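Side-chain contacts in 16L protein (Yaba-like disease virus, PDB 6TQP), which probably blocks apoptosis of the infected cell, as a poxvirus member of the Bcl-2 family that holds a peptide in its groove: residues Lys57-Leu62 with Ile106-Glu111; Ser67-Asp72 with Lys80-Gln85. One frame throughout, in Å; residues are numbered along the deposited sequence.

In the fold
Both contacts use helix 38-68, and their centres lie about 13 Å apart. Interaction 1 joins the later part of that helix, residues 57-62, to helix 96-113. Interaction 2 joins its end and the turn after it, residues 67-72, to helix 76-92. Along the chain both segments of interaction 2 fall between those of interaction 1. The two meet at Ile-109, which packs on Val-71, Leu-69 and Ile-82. The chain is all-helical, of the Bcl-2 type, and helix 96-113 runs through the bundle. Residues of both contacts also touch the bound peptide, which places them beside the groove.

Interaction 1. Residues Lys57-Leu62 with Ile106-Glu111; sequences KYKPNL and ISMIVE
Met-108 reaches Leu-62 and Lys-59 with a chain that stays straight through its first two torsions. CG lies anti to the backbone N (chi1 179°), and the second torsion is extended as well. Only at chi3, -74°, does the chain bend, turning CE back along helix 38-68 toward Lys-59. In Leu-62, CG is anti to the carbonyl carbon (chi1 -65°). The branch thus leads away from the carbon that the sulfur approaches, and CB is left to meet Met-108.

The sulfur and the methyl of Met-108 do the touching. SD comes up to Leu-62 from the carbonyl side, with Met-108 SD 3.5 Å from Leu-62 C. CE then packs on the root of the same side chain, Leu-62 CB to Met-108 CE being 3.6 Å. Met-108 CE also lies 3.7 Å from Lys-59 O, a van der Waals contact. That carbonyl O is hydrogen-bonded to Ser-63 OG. CG of Lys-59 adds a smaller apolar touch, 3.8 Å from Met-108 CE. The two side chains cross at about a right angle, so they meet over a short length only.

No hydrogen bond joins the two segments. The contact is carried by one long, flexible side chain, which bridges helices whose closest CA atoms, Leu-62 and Met-108, are 7.4 Å apart. Helix 38-68 is kinked here, where the N atoms of Pro-60 and Asn-61 lack a bond to the preceding turn. Pro-60 has no N-H to give; the helical bonding resumes with Leu-62 N to Tyr-58 O.

Leu-62 packs on the bound peptide too, and its neighbours Tyr-58 and Asn-61 bond to it, as expected of a Bcl-2 groove wall. Met-108 extends its packing along helix 38-68 to Met-55, Ser-63 and Cys-66. On other sides of helix 96-113, Ser-107 packs against helix 12-27 and Ile-109 against helix 120-134.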
ATOM      1  N   LYS A  57       3.812  -4.719 -13.487  1.00 42.31           N
ATOM      2  CA  LYS A  57       3.860  -3.748 -14.562  1.00 32.09           C
ATOM      3  C   LYS A  57       4.778  -2.571 -14.257  1.00 31.74           C
ATOM      4  O   LYS A  57       5.391  -2.022 -15.184  1.00 36.10           O
ATOM      5  CB  LYS A  57       2.440  -3.251 -14.848  1.00 39.19           C
ATOM      6  CG  LYS A  57       2.324  -2.365 -16.057  1.00 38.18           C
ATOM      7  CD  LYS A  57       0.860  -2.196 -16.459  1.00 58.72           C
ATOM      8  CE  LYS A  57       0.711  -1.301 -17.693  1.00 61.10           C
ATOM      9  NZ  LYS A  57      -0.695  -1.232 -18.184  1.00 71.65           N
ATOM     10  N   TYR A  58       4.902  -2.194 -12.982  1.00 30.11           N
ATOM     11  CA  TYR A  58       5.549  -0.953 -12.557  1.00 33.42           C
ATOM     12  C   TYR A  58       6.713  -1.200 -11.597  1.00 32.35           C
ATOM     13  O   TYR A  58       7.076  -0.328 -10.806  1.00 31.38           O
ATOM     14  CB  TYR A  58       4.507  -0.029 -11.922  1.00 33.83           C
ATOM     15  CG  TYR A  58       3.542   0.511 -12.955  1.00 30.57           C
ATOM     16  CD1 TYR A  58       3.954   1.462 -13.876  1.00 37.91           C
ATOM     17  CD2 TYR A  58       2.235   0.052 -13.028  1.00 33.48           C
ATOM     18  CE1 TYR A  58       3.089   1.953 -14.830  1.00 38.30           C
ATOM     19  CE2 TYR A  58       1.367   0.530 -13.986  1.00 34.35           C
ATOM     20  CZ  TYR A  58       1.801   1.485 -14.885  1.00 35.88           C
ATOM     21  OH  TYR A  58       0.957   1.988 -15.852  1.00 44.24           O
ATOM     22  N   LYS A  59       7.320  -2.382 -11.647  1.00 38.01           N
ATOM     23  CA  LYS A  59       8.460  -2.649 -10.774  1.00 36.08           C
ATOM     24  C   LYS A  59       9.552  -1.593 -10.890  1.00 33.40           C
ATOM     25  O   LYS A  59      10.042  -1.138  -9.847  1.00 36.14           O
ATOM     26  CB  LYS A  59       9.020  -4.048 -11.073  1.00 35.73           C
ATOM     27  CG  LYS A  59      10.005  -4.551 -10.027  1.00 50.79           C
ATOM     28  CD  LYS A  59      10.358  -6.024 -10.272  1.00 56.11           C
ATOM     29  CE  LYS A  59      11.308  -6.562  -9.208  1.00 83.23           C
ATOM     30  NZ  LYS A  59      12.601  -5.828  -9.196  1.00 98.46           N
ATOM     31  N   PRO A  60       9.975  -1.162 -12.086  1.00 36.31           N
ATOM     32  CA  PRO A  60      11.019  -0.122 -12.143  1.00 36.76           C
ATOM     33  C   PRO A  60      10.579   1.178 -11.500  1.00 33.67           C
ATOM     34  O   PRO A  60      11.391   1.880 -10.880  1.00 32.41           O
ATOM     35  CB  PRO A  60      11.268   0.050 -13.649  1.00 35.00           C
ATOM     36  CG  PRO A  60      10.652  -1.132 -14.296  1.00 37.41           C
ATOM     37  CD  PRO A  60       9.519  -1.544 -13.433  1.00 35.83           C
ATOM     38  N   ASN A  61       9.297   1.515 -11.634  1.00 33.07           N
ATOM     39  CA  ASN A  61       8.791   2.763 -11.067  1.00 34.61           C
ATOM     40  C   ASN A  61       8.793   2.701  -9.548  1.00 35.72           C
ATOM     41  O   ASN A  61       9.153   3.676  -8.872  1.00 31.73           O
ATOM     42  CB  ASN A  61       7.383   3.026 -11.592  1.00 33.39           C
ATOM     43  CG  ASN A  61       7.306   2.945 -13.088  1.00 36.50           C
ATOM     44  OD1 ASN A  61       7.284   1.850 -13.674  1.00 31.91           O
ATOM     45  ND2 ASN A  61       7.275   4.101 -13.730  1.00 37.58           N
ATOM     46  N   LEU A  62       8.377   1.562  -8.994  1.00 28.87           N
ATOM     47  CA  LEU A  62       8.413   1.382  -7.551  1.00 25.43           C
ATOM     48  C   LEU A  62       9.844   1.322  -7.035  1.00 29.16           C
ATOM     49  O   LEU A  62      10.145   1.881  -5.974  1.00 34.42           O
ATOM     50  CB  LEU A  62       7.668   0.101  -7.169  1.00 34.58           C
ATOM     51  CG  LEU A  62       6.165   0.090  -7.455  1.00 29.46           C
ATOM     52  CD1 LEU A  62       5.587  -1.310  -7.274  1.00 34.11           C
ATOM     53  CD2 LEU A  62       5.413   1.054  -6.566  1.00 28.36           C
ATOM     54  N   ILE A 106       4.740  -0.505  -0.499  1.00 25.08           N
ATOM     55  CA  ILE A 106       5.119  -1.047   0.811  1.00 25.59           C
ATOM     56  C   ILE A 106       5.607  -2.476   0.666  1.00 28.61           C
ATOM     57  O   ILE A 106       6.598  -2.875   1.294  1.00 26.95           O
ATOM     58  CB  ILE A 106       3.934  -0.967   1.794  1.00 29.31           C
ATOM     59  CG1 ILE A 106       3.472   0.475   1.987  1.00 37.31           C
ATOM     60  CG2 ILE A 106       4.294  -1.544   3.176  1.00 30.65           C
ATOM     61  CD1 ILE A 106       2.093   0.554   2.512  1.00 67.50           C
ATOM     62  N   SER A 107       4.933  -3.272  -0.168  1.00 34.40           N
ATOM     63  CA  SER A 107       5.386  -4.650  -0.381  1.00 32.56           C
ATOM     64  C   SER A 107       6.830  -4.679  -0.851  1.00 38.51           C
ATOM     65  O   SER A 107       7.649  -5.464  -0.351  1.00 35.49           O
ATOM     66  CB  SER A 107       4.491  -5.355  -1.399  1.00 37.40           C
ATOM     67  OG  SER A 107       3.185  -5.493  -0.888  1.00 45.82           O
ATOM     68  N   MET A 108       7.166  -3.826  -1.821  1.00 34.45           N
ATOM     69  CA  MET A 108       8.543  -3.780  -2.293  1.00 36.15           C
ATOM     70  C   MET A 108       9.492  -3.304  -1.201  1.00 36.25           C
ATOM     71  O   MET A 108      10.585  -3.856  -1.048  1.00 39.10           O
ATOM     72  CB  MET A 108       8.667  -2.875  -3.508  1.00 35.23           C
ATOM     73  CG  MET A 108      10.102  -2.793  -4.008  1.00 40.81           C
ATOM     74  SD  MET A 108      10.231  -1.752  -5.461  1.00 37.95           S
ATOM     75  CE  MET A 108       9.494  -2.905  -6.619  1.00 32.54           C
ATOM     76  N   ILE A 109       9.113  -2.261  -0.455  1.00 33.61           N
ATOM     77  CA  ILE A 109       9.981  -1.772   0.619  1.00 36.18           C
ATOM     78  C   ILE A 109      10.336  -2.916   1.551  1.00 37.19           C
ATOM     79  O   ILE A 109      11.503  -3.126   1.902  1.00 40.16           O
ATOM     80  CB  ILE A 109       9.306  -0.618   1.380  1.00 35.21           C
ATOM     81  CG1 ILE A 109       9.115   0.578   0.450  1.00 32.30           C
ATOM     82  CG2 ILE A 109      10.159  -0.190   2.594  1.00 36.42           C
ATOM     83  CD1 ILE A 109       8.319   1.719   1.053  1.00 36.11           C
ATOM     84  N   VAL A 110       9.323  -3.687   1.945  1.00 31.35           N
ATOM     85  CA  VAL A 110       9.526  -4.790   2.875  1.00 38.81           C
ATOM     86  C   VAL A 110      10.410  -5.860   2.247  1.00 44.28           C
ATOM     87  O   VAL A 110      11.307  -6.417   2.899  1.00 41.18           O
ATOM     88  CB  VAL A 110       8.154  -5.340   3.303  1.00 51.15           C
ATOM     89  CG1 VAL A 110       8.228  -6.766   3.751  1.00 86.99           C
ATOM     90  CG2 VAL A 110       7.558  -4.456   4.408  1.00 42.05           C
ATOM     91  N   GLU A 111      10.169  -6.171   0.970  1.00 40.27           N
ATOM     92  CA  GLU A 111      10.982  -7.178   0.297  1.00 43.31           C
ATOM     93  C   GLU A 111      12.424  -6.713   0.132  1.00 51.55           C
ATOM     94  O   GLU A 111      13.344  -7.537   0.144  1.00 55.23           O
ATOM     95  CB  GLU A 111      10.370  -7.522  -1.062  1.00 49.12           C
ATOM     96  CG  GLU A 111       9.063  -8.315  -0.963  1.00 81.95           C
ATOM     97  CD  GLU A 111       8.475  -8.661  -2.321  1.00 96.00           C
ATOM     98  OE1 GLU A 111       8.961  -8.125  -3.340  1.00 87.83           O
ATOM     99  OE2 GLU A 111       7.527  -9.473  -2.366  1.00 80.91           O
TER

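Interaction 2. Residues Ser67-Asp72 with Lys80-Gln85; sequences SLLKVD and KHIKDQ
Leu-69 and Ile-82 make the apolar part of the contact. Leu-69 CB sits 4.0 Å from Ile-82 CG1. The two side chains meet at a slant. Ile-82 keeps CG1 beside its backbone N (chi1 -64°), which carries CG1 and CD1 toward the turn. There Ile-82 CG1 comes within 3.5 Å of Leu-69 O. The other branch, Ile-82 CG2, goes to Leu-69 CD1, 4.1 Å away. Val-71 adds a looser touch, CG1 to Ile-82 CD1.

The backbone turns sharply here. Lys-70, with positive phi (54°), forms a Schellman motif at the end of helix 38-68, and the chain then leads on to helix 76-92 beside the groove of this Bcl-2 fold. Leu-68, Leu-69 and Gln-85 also pack on the bound peptide.

A methyl meets an amide at Gln-85. Leu-69 CD2 lies 3.6 Å from Gln-85 NE2, as the two side chains run past each other in opposite directions.

The polar links are indirect. One water donates to Leu-68 O at 2.8 Å, and another donates to Leu-69 O at 2.7 Å. The two N-H groups of Gln-85 NE2 are shared among three weak acceptors, these two waters and His-81 O. The same nitrogen lies over the centre of the His-81 ring, 3.4 Å above its plane. His-81 ND1 is hydrogen-bonded to an acidic side chain of the peptide.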
ATOM      1  N   SER A  67      14.433   3.951  -4.249  1.00 35.33           N
ATOM      2  CA  SER A  67      15.738   4.607  -4.285  1.00 37.58           C
ATOM      3  C   SER A  67      15.644   6.008  -3.699  1.00 33.33           C
ATOM      4  O   SER A  67      16.499   6.427  -2.910  1.00 36.85           O
ATOM      5  CB  SER A  67      16.280   4.674  -5.714  1.00 31.84           C
ATOM      6  OG  SER A  67      17.499   5.389  -5.743  1.00 35.36           O
ATOM      7  N   LEU A  68      14.610   6.753  -4.079  1.00 38.79           N
ATOM      8  CA  LEU A  68      14.426   8.076  -3.497  1.00 31.51           C
ATOM      9  C   LEU A  68      14.266   7.986  -1.986  1.00 35.32           C
ATOM     10  O   LEU A  68      14.852   8.783  -1.244  1.00 37.61           O
ATOM     11  CB  LEU A  68      13.208   8.761  -4.110  1.00 34.59           C
ATOM     12  CG  LEU A  68      13.245   9.055  -5.605  1.00 37.97           C
ATOM     13  CD1 LEU A  68      11.938   9.740  -6.014  1.00 30.15           C
ATOM     14  CD2 LEU A  68      14.432   9.919  -5.972  1.00 35.93           C
ATOM     15  N   LEU A  69      13.478   7.016  -1.515  1.00 34.36           N
ATOM     16  CA  LEU A  69      13.197   6.866  -0.089  1.00 29.90           C
ATOM     17  C   LEU A  69      14.370   6.292   0.695  1.00 37.00           C
ATOM     18  O   LEU A  69      14.274   6.188   1.924  1.00 37.94           O
ATOM     19  CB  LEU A  69      11.982   5.961   0.114  1.00 29.53           C
ATOM     20  CG  LEU A  69      10.672   6.426  -0.509  1.00 34.32           C
ATOM     21  CD1 LEU A  69       9.653   5.299  -0.454  1.00 32.86           C
ATOM     22  CD2 LEU A  69      10.172   7.650   0.216  1.00 35.43           C
ATOM     23  N   LYS A  70      15.451   5.902   0.021  1.00 31.03           N
ATOM     24  CA  LYS A  70      16.626   5.318   0.680  1.00 33.33           C
ATOM     25  C   LYS A  70      16.232   4.117   1.543  1.00 38.57           C
ATOM     26  O   LYS A  70      16.618   4.005   2.709  1.00 38.89           O
ATOM     27  CB  LYS A  70      17.352   6.374   1.515  1.00 49.50           C
ATOM     28  CG  LYS A  70      17.648   7.667   0.758  1.00 75.35           C
ATOM     29  CD  LYS A  70      17.994   8.821   1.699  1.00 68.14           C
ATOM     30  CE  LYS A  70      19.382   8.674   2.285  1.00 87.88           C
ATOM     31  NZ  LYS A  70      20.436   8.798   1.239  1.00123.64           N
ATOM     32  N   VAL A  71      15.479   3.191   0.947  1.00 37.47           N
ATOM     33  CA  VAL A  71      14.931   2.073   1.711  1.00 38.37           C
ATOM     34  C   VAL A  71      16.010   1.163   2.263  1.00 37.84           C
ATOM     35  O   VAL A  71      15.716   0.305   3.105  1.00 43.69           O
ATOM     36  CB  VAL A  71      13.965   1.234   0.859  1.00 42.94           C
ATOM     37  CG1 VAL A  71      12.793   2.084   0.413  1.00 42.64           C
ATOM     38  CG2 VAL A  71      14.715   0.597  -0.318  1.00 42.29           C
ATOM     39  N   ASP A  72      17.244   1.285   1.784  1.00 46.93           N
ATOM     40  CA  ASP A  72      18.314   0.493   2.374  1.00 51.66           C
ATOM     41  C   ASP A  72      18.634   0.950   3.792  1.00 56.34           C
ATOM     42  O   ASP A  72      19.218   0.183   4.562  1.00 58.99           O
ATOM     43  CB  ASP A  72      19.559   0.555   1.487  1.00 55.74           C
ATOM     44  CG  ASP A  72      20.155   1.951   1.408  1.00 84.52           C
ATOM     45  OD1 ASP A  72      21.095   2.240   2.180  1.00108.17           O
ATOM     46  OD2 ASP A  72      19.679   2.760   0.584  1.00 93.64           O
ATOM     47  N   LYS A  80      10.949   6.753   9.800  1.00 45.42           N
ATOM     48  CA  LYS A  80       9.991   7.829  10.039  1.00 40.48           C
ATOM     49  C   LYS A  80       9.896   8.735   8.819  1.00 44.09           C
ATOM     50  O   LYS A  80       8.803   9.145   8.414  1.00 40.25           O
ATOM     51  CB  LYS A  80      10.416   8.623  11.277  1.00 60.18           C
ATOM     52  CG  LYS A  80       9.293   9.332  12.009  1.00 96.87           C
ATOM     53  CD  LYS A  80       9.216  10.790  11.620  1.00103.86           C
ATOM     54  CE  LYS A  80       8.103  11.498  12.373  1.00103.77           C
ATOM     55  NZ  LYS A  80       7.922  12.903  11.916  1.00 93.23           N
ATOM     56  N   HIS A  81      11.045   9.036   8.212  1.00 43.03           N
ATOM     57  CA  HIS A  81      11.092   9.840   6.996  1.00 40.08           C
ATOM     58  C   HIS A  81      10.308   9.179   5.862  1.00 38.51           C
ATOM     59  O   HIS A  81       9.548   9.847   5.147  1.00 33.76           O
ATOM     60  CB  HIS A  81      12.559  10.047   6.620  1.00 61.62           C
ATOM     61  CG  HIS A  81      12.798  11.121   5.609  1.00 94.60           C
ATOM     62  ND1 HIS A  81      12.034  12.265   5.532  1.00 97.44           N
ATOM     63  CD2 HIS A  81      13.745  11.234   4.650  1.00103.12           C
ATOM     64  CE1 HIS A  81      12.490  13.027   4.556  1.00101.31           C
ATOM     65  NE2 HIS A  81      13.528  12.425   4.006  1.00100.64           N
ATOM     66  N   ILE A  82      10.468   7.865   5.686  1.00 32.63           N
ATOM     67  CA  ILE A  82       9.714   7.157   4.648  1.00 33.67           C
ATOM     68  C   ILE A  82       8.219   7.258   4.923  1.00 36.27           C
ATOM     69  O   ILE A  82       7.416   7.531   4.021  1.00 34.38           O
ATOM     70  CB  ILE A  82      10.166   5.686   4.565  1.00 33.87           C
ATOM     71  CG1 ILE A  82      11.628   5.611   4.128  1.00 37.48           C
ATOM     72  CG2 ILE A  82       9.271   4.897   3.609  1.00 34.81           C
ATOM     73  CD1 ILE A  82      12.239   4.232   4.253  1.00 37.32           C
ATOM     74  N   LYS A  83       7.822   7.006   6.170  1.00 35.49           N
ATOM     75  CA  LYS A  83       6.407   7.055   6.519  1.00 29.23           C
ATOM     76  C   LYS A  83       5.818   8.405   6.146  1.00 30.07           C
ATOM     77  O   LYS A  83       4.804   8.486   5.445  1.00 32.67           O
ATOM     78  CB  LYS A  83       6.221   6.801   8.013  1.00 33.29           C
ATOM     79  CG  LYS A  83       4.763   6.806   8.481  1.00 60.57           C
ATOM     80  CD  LYS A  83       4.655   6.973   9.993  1.00 80.53           C
ATOM     81  CE  LYS A  83       4.482   8.431  10.390  1.00 81.27           C
ATOM     82  NZ  LYS A  83       3.101   8.918  10.132  1.00116.80           N
ATOM     83  N   ASP A  84       6.450   9.478   6.606  1.00 33.52           N
ATOM     84  CA  ASP A  84       5.896  10.804   6.377  1.00 41.44           C
ATOM     85  C   ASP A  84       5.834  11.136   4.892  1.00 33.25           C
ATOM     86  O   ASP A  84       4.876  11.773   4.438  1.00 32.43           O
ATOM     87  CB  ASP A  84       6.709  11.836   7.152  1.00 49.18           C
ATOM     88  CG  ASP A  84       6.540  11.685   8.652  1.00 47.95           C
ATOM     89  OD1 ASP A  84       5.467  11.217   9.083  1.00 43.25           O
ATOM     90  OD2 ASP A  84       7.469  12.019   9.399  1.00 50.04           O
ATOM     91  N   GLN A  85       6.828  10.706   4.110  1.00 30.66           N
ATOM     92  CA  GLN A  85       6.787  10.981   2.674  1.00 32.50           C
ATOM     93  C   GLN A  85       5.644  10.224   2.005  1.00 33.80           C
ATOM     94  O   GLN A  85       4.949  10.772   1.141  1.00 28.73           O
ATOM     95  CB  GLN A  85       8.128  10.628   2.022  1.00 39.66           C
ATOM     96  CG  GLN A  85       9.254  11.584   2.408  1.00 63.54           C
ATOM     97  CD  GLN A  85      10.590  11.213   1.792  1.00 67.73           C
ATOM     98  OE1 GLN A  85      10.999  11.792   0.786  1.00 54.41           O
ATOM     99  NE2 GLN A  85      11.283  10.251   2.398  1.00 74.77           N
TER
HETATM  100  O   HOH W   1      14.435  10.136   1.140  1.00 53.53           O
HETATM  101  O   HOH W   2      13.811   8.410   3.297  1.00 37.91           O